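Local coordinates for transcriptional regulator (Rhodococcus sp., PDB 2O0Y), which probably binds DNA as a transcription regulator of the IclR family, pairing a helix-turn-helix domain with a GAF-like C-terminal domain, at residues T110-N115 and G226-R231; L208-V213 and H239-T244. All coordinates share one frame; numbering follows the deposited sequence.

Contact 1: residues T110-N115 and G226-R231; sequences TGETVN and GGPTGR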
ATOM      1  N   THR B 110      14.276  29.555 -10.581  1.00 30.64           N
ATOM      2  CA  THR B 110      15.670  29.079 -10.452  1.00 29.27           C
ATOM      3  C   THR B 110      16.263  28.610 -11.787  1.00 28.95           C
ATOM      4  O   THR B 110      17.481  28.569 -11.944  1.00 27.82           O
ATOM      5  CB  THR B 110      15.787  27.884  -9.466  1.00 28.05           C
ATOM      6  OG1 THR B 110      14.910  26.848  -9.925  1.00 28.13           O
ATOM      7  CG2 THR B 110      15.409  28.272  -8.020  1.00 28.22           C
ATOM      8  N   GLY B 111      15.409  28.198 -12.732  1.00 28.51           N
ATOM      9  CA  GLY B 111      15.885  27.663 -14.008  1.00 27.67           C
ATOM     10  C   GLY B 111      16.211  26.181 -13.928  1.00 27.97           C
ATOM     11  O   GLY B 111      16.733  25.580 -14.889  1.00 26.40           O
ATOM     12  N   GLU B 112      15.873  25.572 -12.776  1.00 27.65           N
ATOM     13  CA  GLU B 112      16.155  24.166 -12.506  1.00 26.15           C
ATOM     14  C   GLU B 112      14.888  23.325 -12.364  1.00 26.65           C
ATOM     15  O   GLU B 112      13.817  23.866 -12.022  1.00 26.44           O
ATOM     16  CB  GLU B 112      17.003  24.023 -11.235  1.00 26.67           C
ATOM     17  CG  GLU B 112      18.280  24.833 -11.209  1.00 26.07           C
ATOM     18  CD  GLU B 112      19.249  24.547 -12.320  1.00 28.76           C
ATOM     19  OE1 GLU B 112      19.048  23.569 -13.057  1.00 28.47           O
ATOM     20  OE2 GLU B 112      20.273  25.272 -12.405  1.00 24.77           O
ATOM     21  N   THR B 113      15.022  22.026 -12.649  1.00 24.88           N
ATOM     22  CA  THR B 113      13.955  21.059 -12.445  1.00 26.75           C
ATOM     23  C   THR B 113      13.704  20.933 -10.954  1.00 27.27           C
ATOM     24  O   THR B 113      14.667  20.831 -10.186  1.00 28.27           O
ATOM     25  CB  THR B 113      14.329  19.701 -13.029  1.00 26.39           C
ATOM     26  OG1 THR B 113      14.350  19.831 -14.474  1.00 25.74           O
ATOM     27  CG2 THR B 113      13.247  18.603 -12.611  1.00 26.83           C
ATOM     28  N   VAL B 114      12.421  20.961 -10.558  1.00 26.88           N
ATOM     29  CA  VAL B 114      12.014  20.861  -9.172  1.00 25.33           C
ATOM     30  C   VAL B 114      11.397  19.488  -8.998  1.00 26.47           C
ATOM     31  O   VAL B 114      10.414  19.187  -9.654  1.00 27.02           O
ATOM     32  CB  VAL B 114      10.986  21.924  -8.829  1.00 24.88           C
ATOM     33  CG1 VAL B 114      10.512  21.724  -7.414  1.00 22.77           C
ATOM     34  CG2 VAL B 114      11.622  23.327  -8.987  1.00 24.84           C
ATOM     35  N   ASN B 115      11.954  18.669  -8.091  1.00 27.04           N
ATOM     36  CA  ASN B 115      11.466  17.285  -7.836  1.00 29.00           C
ATOM     37  C   ASN B 115      10.891  17.213  -6.434  1.00 29.50           C
ATOM     38  O   ASN B 115      11.517  17.721  -5.501  1.00 29.49           O
ATOM     39  CB  ASN B 115      12.666  16.324  -7.888  1.00 28.84           C
ATOM     40  CG  ASN B 115      13.204  16.154  -9.310  1.00 33.70           C
ATOM     41  OD1 ASN B 115      12.433  15.959 -10.245  1.00 36.89           O
ATOM     42  ND2 ASN B 115      14.502  16.293  -9.480  1.00 36.91           N
ATOM     43  N   GLY B 226      17.607  19.897  -8.863  1.00 30.41           N
ATOM     44  CA  GLY B 226      18.798  19.191  -9.351  1.00 30.29           C
ATOM     45  C   GLY B 226      19.108  19.734 -10.706  1.00 30.04           C
ATOM     46  O   GLY B 226      18.186  20.053 -11.478  1.00 31.41           O
ATOM     47  N   GLY B 227      20.395  19.856 -11.006  1.00 29.91           N
ATOM     48  CA  GLY B 227      20.796  20.345 -12.302  1.00 28.40           C
ATOM     49  C   GLY B 227      22.286  20.302 -12.454  1.00 28.43           C
ATOM     50  O   GLY B 227      22.979  19.715 -11.631  1.00 27.09           O
ATOM     51  N   PRO B 228      22.798  20.933 -13.519  1.00 27.13           N
ATOM     52  CA  PRO B 228      24.230  20.976 -13.754  1.00 27.17           C
ATOM     53  C   PRO B 228      24.983  21.759 -12.682  1.00 27.53           C
ATOM     54  O   PRO B 228      24.548  22.834 -12.276  1.00 27.83           O
ATOM     55  CB  PRO B 228      24.339  21.655 -15.125  1.00 26.48           C
ATOM     56  CG  PRO B 228      23.053  22.372 -15.308  1.00 26.03           C
ATOM     57  CD  PRO B 228      22.036  21.590 -14.591  1.00 26.93           C
ATOM     58  N   THR B 229      26.110  21.210 -12.220  1.00 27.85           N
ATOM     59  CA  THR B 229      26.932  21.852 -11.164  1.00 27.67           C
ATOM     60  C   THR B 229      27.319  23.284 -11.544  1.00 27.27           C
ATOM     61  O   THR B 229      27.350  24.183 -10.697  1.00 26.99           O
ATOM     62  CB  THR B 229      28.162  20.994 -10.913  1.00 27.90           C
ATOM     63  OG1 THR B 229      27.694  19.779 -10.335  1.00 29.72           O
ATOM     64  CG2 THR B 229      29.204  21.687  -9.988  1.00 26.85           C
ATOM     65  N   GLY B 230      27.516  23.513 -12.831  1.00 26.31           N
ATOM     66  CA  GLY B 230      27.941  24.813 -13.322  1.00 26.07           C
ATOM     67  C   GLY B 230      26.899  25.917 -13.135  1.00 27.33           C
ATOM     68  O   GLY B 230      27.219  27.078 -13.333  1.00 25.61           O
ATOM     69  N   ARG B 231      25.648  25.560 -12.780  1.00 27.18           N
ATOM     70  CA  ARG B 231      24.623  26.560 -12.481  1.00 27.99           C
ATOM     71  C   ARG B 231      24.425  26.755 -10.976  1.00 29.84           C
ATOM     72  O   ARG B 231      23.802  27.734 -10.558  1.00 30.09           O
ATOM     73  CB  ARG B 231      23.280  26.152 -13.122  1.00 28.34           C
ATOM     74  CG  ARG B 231      23.265  26.439 -14.644  1.00 26.45           C
ATOM     75  CD  ARG B 231      21.831  26.704 -15.177  1.00 24.20           C
ATOM     76  NE  ARG B 231      20.943  25.558 -15.086  1.00 29.25           N
ATOM     77  CZ  ARG B 231      20.756  24.682 -16.075  1.00 31.63           C
ATOM     78  NH1 ARG B 231      21.448  24.813 -17.191  1.00 31.57           N
ATOM     79  NH2 ARG B 231      19.913  23.672 -15.935  1.00 29.47           N
TER
HETATM   80  O   HOH W   1      17.725  21.172 -13.795  1.00 21.60           O
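Glu112 OE2 accepts from Arg231 NE at 2.8 Å, and the hydroxyl of Tyr240, on helix 237-254, shares a second hydrogen bond with the same oxygen. Arg231 holds the carboxylate side-on: while NE takes OE2, its NH2 donates to Glu112 OE1 at 3.0 Å, and the two planar groups lie only 19° apart. Both carboxylate oxygens lie close to the guanidinium plane, but the two nitrogens stand clearly out of the carboxylate plane, NH2 on the syn side of OE1 and NE above the plane at OE2. Glu112 CG lies beside the backbone N (chi1 -54°), and a bend at chi2 brings CD toward Arg231. Pro228 CG sits 3.3 Å above the centre of the guanidinium, on one face, and the carbonyl of Val136 takes a further hydrogen bond from NH2. In the central sheet of the GAF-like domain, strands 113-120 and 219-228 are antiparallel neighbours; here, at the end of their pairing, the direct link from Gly226 N to Thr113 O is weak at 3.4 Å. One water bridges the two segments, donating to Glu112 OE1 and to Gly226 O (2.6 Å from the water) and accepting from Thr113 N. Glu112 OE1 also lies 3.7 Å from Gly227 CA, where the carboxylate packs directly on the glycine backbone.

Contact 2: residues L208-V213 and H239-T244; sequences LSFPLV and HYIECT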
ATOM      1  N   LEU B 208      19.983  20.729  -4.442  1.00 25.26           N
ATOM      2  CA  LEU B 208      19.675  21.424  -3.184  1.00 25.98           C
ATOM      3  C   LEU B 208      18.324  20.852  -2.749  1.00 26.43           C
ATOM      4  O   LEU B 208      17.389  20.860  -3.546  1.00 25.61           O
ATOM      5  CB  LEU B 208      19.511  22.914  -3.465  1.00 26.69           C
ATOM      6  CG  LEU B 208      18.875  23.843  -2.422  1.00 27.63           C
ATOM      7  CD1 LEU B 208      19.727  23.946  -1.130  1.00 29.00           C
ATOM      8  CD2 LEU B 208      18.735  25.200  -3.073  1.00 27.43           C
ATOM      9  N   SER B 209      18.198  20.411  -1.497  1.00 25.65           N
ATOM     10  CA  SER B 209      16.941  19.838  -0.991  1.00 25.16           C
ATOM     11  C   SER B 209      16.505  20.473   0.323  1.00 25.53           C
ATOM     12  O   SER B 209      17.325  20.709   1.203  1.00 26.48           O
ATOM     13  CB  SER B 209      17.087  18.330  -0.757  1.00 24.90           C
ATOM     14  OG  SER B 209      15.800  17.682  -0.670  1.00 26.25           O
ATOM     15  N   PHE B 210      15.215  20.790   0.456  1.00 26.76           N
ATOM     16  CA  PHE B 210      14.662  21.290   1.728  1.00 25.51           C
ATOM     17  C   PHE B 210      13.630  20.259   2.210  1.00 25.92           C
ATOM     18  O   PHE B 210      12.944  19.657   1.382  1.00 24.88           O
ATOM     19  CB  PHE B 210      13.947  22.652   1.526  1.00 26.52           C
ATOM     20  CG  PHE B 210      14.869  23.838   1.662  1.00 26.50           C
ATOM     21  CD1 PHE B 210      15.726  24.185   0.630  1.00 27.20           C
ATOM     22  CD2 PHE B 210      14.902  24.583   2.834  1.00 28.17           C
ATOM     23  CE1 PHE B 210      16.615  25.280   0.748  1.00 27.80           C
ATOM     24  CE2 PHE B 210      15.779  25.672   2.947  1.00 27.16           C
ATOM     25  CZ  PHE B 210      16.621  26.008   1.908  1.00 27.24           C
ATOM     26  N   PRO B 211      13.460  20.116   3.551  1.00 26.57           N
ATOM     27  CA  PRO B 211      12.429  19.230   4.031  1.00 27.26           C
ATOM     28  C   PRO B 211      11.046  19.837   3.821  1.00 27.82           C
ATOM     29  O   PRO B 211      10.850  21.047   3.996  1.00 27.95           O
ATOM     30  CB  PRO B 211      12.711  19.128   5.550  1.00 27.04           C
ATOM     31  CG  PRO B 211      13.503  20.320   5.908  1.00 27.14           C
ATOM     32  CD  PRO B 211      14.212  20.765   4.643  1.00 25.45           C
ATOM     33  N   LEU B 212      10.091  18.975   3.489  1.00 27.36           N
ATOM     34  CA  LEU B 212       8.676  19.331   3.604  1.00 26.48           C
ATOM     35  C   LEU B 212       8.134  18.519   4.775  1.00 26.54           C
ATOM     36  O   LEU B 212       8.450  17.336   4.885  1.00 26.34           O
ATOM     37  CB  LEU B 212       7.943  18.919   2.315  1.00 26.52           C
ATOM     38  CG  LEU B 212       8.524  19.647   1.089  1.00 25.97           C
ATOM     39  CD1 LEU B 212       7.809  19.041  -0.160  1.00 25.28           C
ATOM     40  CD2 LEU B 212       8.239  21.140   1.224  1.00 23.81           C
ATOM     41  N   VAL B 213       7.325  19.148   5.639  1.00 26.31           N
ATOM     42  CA  VAL B 213       6.884  18.503   6.897  1.00 26.37           C
ATOM     43  C   VAL B 213       5.360  18.428   7.010  1.00 27.23           C
ATOM     44  O   VAL B 213       4.626  19.212   6.335  1.00 27.54           O
ATOM     45  CB  VAL B 213       7.468  19.241   8.119  1.00 25.85           C
ATOM     46  CG1 VAL B 213       9.048  19.218   8.078  1.00 26.52           C
ATOM     47  CG2 VAL B 213       7.046  20.693   8.126  1.00 25.16           C
ATOM     48  N   HIS B 239      20.391  32.481  -4.075  1.00 26.80           N
ATOM     49  CA  HIS B 239      19.048  32.772  -4.606  0.70 27.62           C
ATOM     50  C   HIS B 239      18.291  31.458  -4.727  1.00 27.01           C
ATOM     51  O   HIS B 239      17.101  31.391  -4.418  1.00 28.82           O
ATOM     52  CB  HIS B 239      19.129  33.495  -5.987  0.70 27.98           C
ATOM     53  CG  HIS B 239      17.794  33.831  -6.588  0.70 31.02           C
ATOM     54  ND1 HIS B 239      17.310  33.230  -7.738  0.70 36.33           N
ATOM     55  CD2 HIS B 239      16.829  34.696  -6.189  0.70 32.77           C
ATOM     56  CE1 HIS B 239      16.118  33.727  -8.030  0.70 34.90           C
ATOM     57  NE2 HIS B 239      15.805  34.620  -7.108  0.70 33.58           N
ATOM     58  N   TYR B 240      18.983  30.402  -5.169  1.00 27.01           N
ATOM     59  CA  TYR B 240      18.403  29.046  -5.184  1.00 26.11           C
ATOM     60  C   TYR B 240      17.923  28.686  -3.802  1.00 25.90           C
ATOM     61  O   TYR B 240      16.781  28.233  -3.620  1.00 27.59           O
ATOM     62  CB  TYR B 240      19.454  28.004  -5.619  1.00 26.36           C
ATOM     63  CG  TYR B 240      19.710  27.880  -7.107  1.00 24.74           C
ATOM     64  CD1 TYR B 240      19.418  28.922  -7.976  1.00 26.57           C
ATOM     65  CD2 TYR B 240      20.284  26.723  -7.626  1.00 25.33           C
ATOM     66  CE1 TYR B 240      19.637  28.804  -9.319  1.00 28.16           C
ATOM     67  CE2 TYR B 240      20.531  26.599  -8.987  1.00 25.25           C
ATOM     68  CZ  TYR B 240      20.199  27.634  -9.822  1.00 27.00           C
ATOM     69  OH  TYR B 240      20.443  27.559 -11.175  1.00 27.20           O
ATOM     70  N   ILE B 241      18.796  28.818  -2.821  1.00 26.40           N
ATOM     71  CA  ILE B 241      18.417  28.583  -1.396  1.00 27.18           C
ATOM     72  C   ILE B 241      17.223  29.480  -0.928  1.00 27.56           C
ATOM     73  O   ILE B 241      16.290  28.992  -0.288  1.00 28.16           O
ATOM     74  CB  ILE B 241      19.662  28.750  -0.439  1.00 27.68           C
ATOM     75  CG1 ILE B 241      20.727  27.669  -0.712  1.00 26.59           C
ATOM     76  CG2 ILE B 241      19.215  28.758   1.016  1.00 26.74           C
ATOM     77  CD1 ILE B 241      22.141  27.956  -0.160  1.00 28.19           C
ATOM     78  N   GLU B 242      17.279  30.792  -1.201  1.00 28.13           N
ATOM     79  CA  GLU B 242      16.198  31.699  -0.815  1.00 28.57           C
ATOM     80  C   GLU B 242      14.860  31.323  -1.448  1.00 28.70           C
ATOM     81  O   GLU B 242      13.824  31.357  -0.761  1.00 28.77           O
ATOM     82  CB  GLU B 242      16.532  33.126  -1.176  1.00 30.06           C
ATOM     83  CG  GLU B 242      15.621  34.130  -0.575  1.00 32.72           C
ATOM     84  CD  GLU B 242      16.253  35.511  -0.598  1.00 37.97           C
ATOM     85  OE1 GLU B 242      17.050  35.754  -1.515  1.00 34.78           O
ATOM     86  OE2 GLU B 242      15.992  36.310   0.329  1.00 40.27           O
ATOM     87  N   CYS B 243      14.849  31.003  -2.747  1.00 28.31           N
ATOM     88  CA  CYS B 243      13.603  30.578  -3.402  1.00 28.65           C
ATOM     89  C   CYS B 243      13.117  29.238  -2.888  1.00 27.91           C
ATOM     90  O   CYS B 243      11.914  29.051  -2.710  1.00 27.88           O
ATOM     91  CB  CYS B 243      13.745  30.513  -4.929  1.00 28.08           C
ATOM     92  SG  CYS B 243      14.179  32.127  -5.615  1.00 29.78           S
ATOM     93  N   THR B 244      14.031  28.284  -2.712  1.00 27.39           N
ATOM     94  CA  THR B 244      13.599  26.944  -2.329  1.00 26.50           C
ATOM     95  C   THR B 244      13.122  26.948  -0.890  1.00 27.26           C
ATOM     96  O   THR B 244      12.188  26.240  -0.542  1.00 27.21           O
ATOM     97  CB  THR B 244      14.690  25.903  -2.591  1.00 26.30           C
ATOM     98  OG1 THR B 244      15.106  26.033  -3.946  1.00 26.66           O
ATOM     99  CG2 THR B 244      14.143  24.471  -2.434  1.00 27.43           C
TER
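Leu208 and Phe210 point from strand 208-213 toward helix 239-244, and the packing is closest where Phe210 meets Thr244. There Phe210 CD1 comes within 3.5 Å of Thr244 CG2, while the carbonyl carbon of Thr244 lies over one face of the ring, offset toward the rim. With chi1 at -53°, Thr244 OG1 lies beside the backbone N, which leaves CG2 anti to that N and against the ring. The hydroxyl donates to Tyr240 O at 2.8 Å, one turn back; Thr244 N reaches the same carbonyl oxygen from the opposite face of its plane, so a polar group amid apolar side chains is satisfied within the helix. Leu208 CD2 packs on the backbone at this point, 3.6 Å from Ile241 N, and also touches Tyr240 CB. Toward the partly exposed side the fit is looser: Ile241 crosses both strand residues at about a right angle, its CG1 at 3.9 Å from Leu208 CD1 and its CG2 at the edge of the Phe210 ring, near CZ. Tyr194 touches Leu208, Phe210 and Ile241 from outside the two segments, and Leu225 of strand 219-228 packs against Thr244. Strand and helix run nearly parallel, 22° apart with axes 9.3 Å from each other, an alpha+beta arrangement in which the C-terminal helix helps to cover one face of an antiparallel sheet, as in GAF-like domains.

In the fold
Both contacts belong to the C-terminal domain and reach the same antiparallel sheet, in which strands 219-228 and 205-213 are neighbours. Contact 1 joins a strand pair at its end and is partly buried, held by charge, hydrogen bonds and a water; contact 2, nearer the centre of the chain, is buried and apolar, with no hydrogen bond between its segments. Tyr240 connects them: its CB packs in contact 2, while its hydroxyl OH lies 2.6 Å from Glu112 OE2 in contact 1, a probable hydrogen bond. Helix 237-254, which follows strand 219-228 in the chain, thus serves the apolar layer with one flank and the polar sheet end with a single phenol.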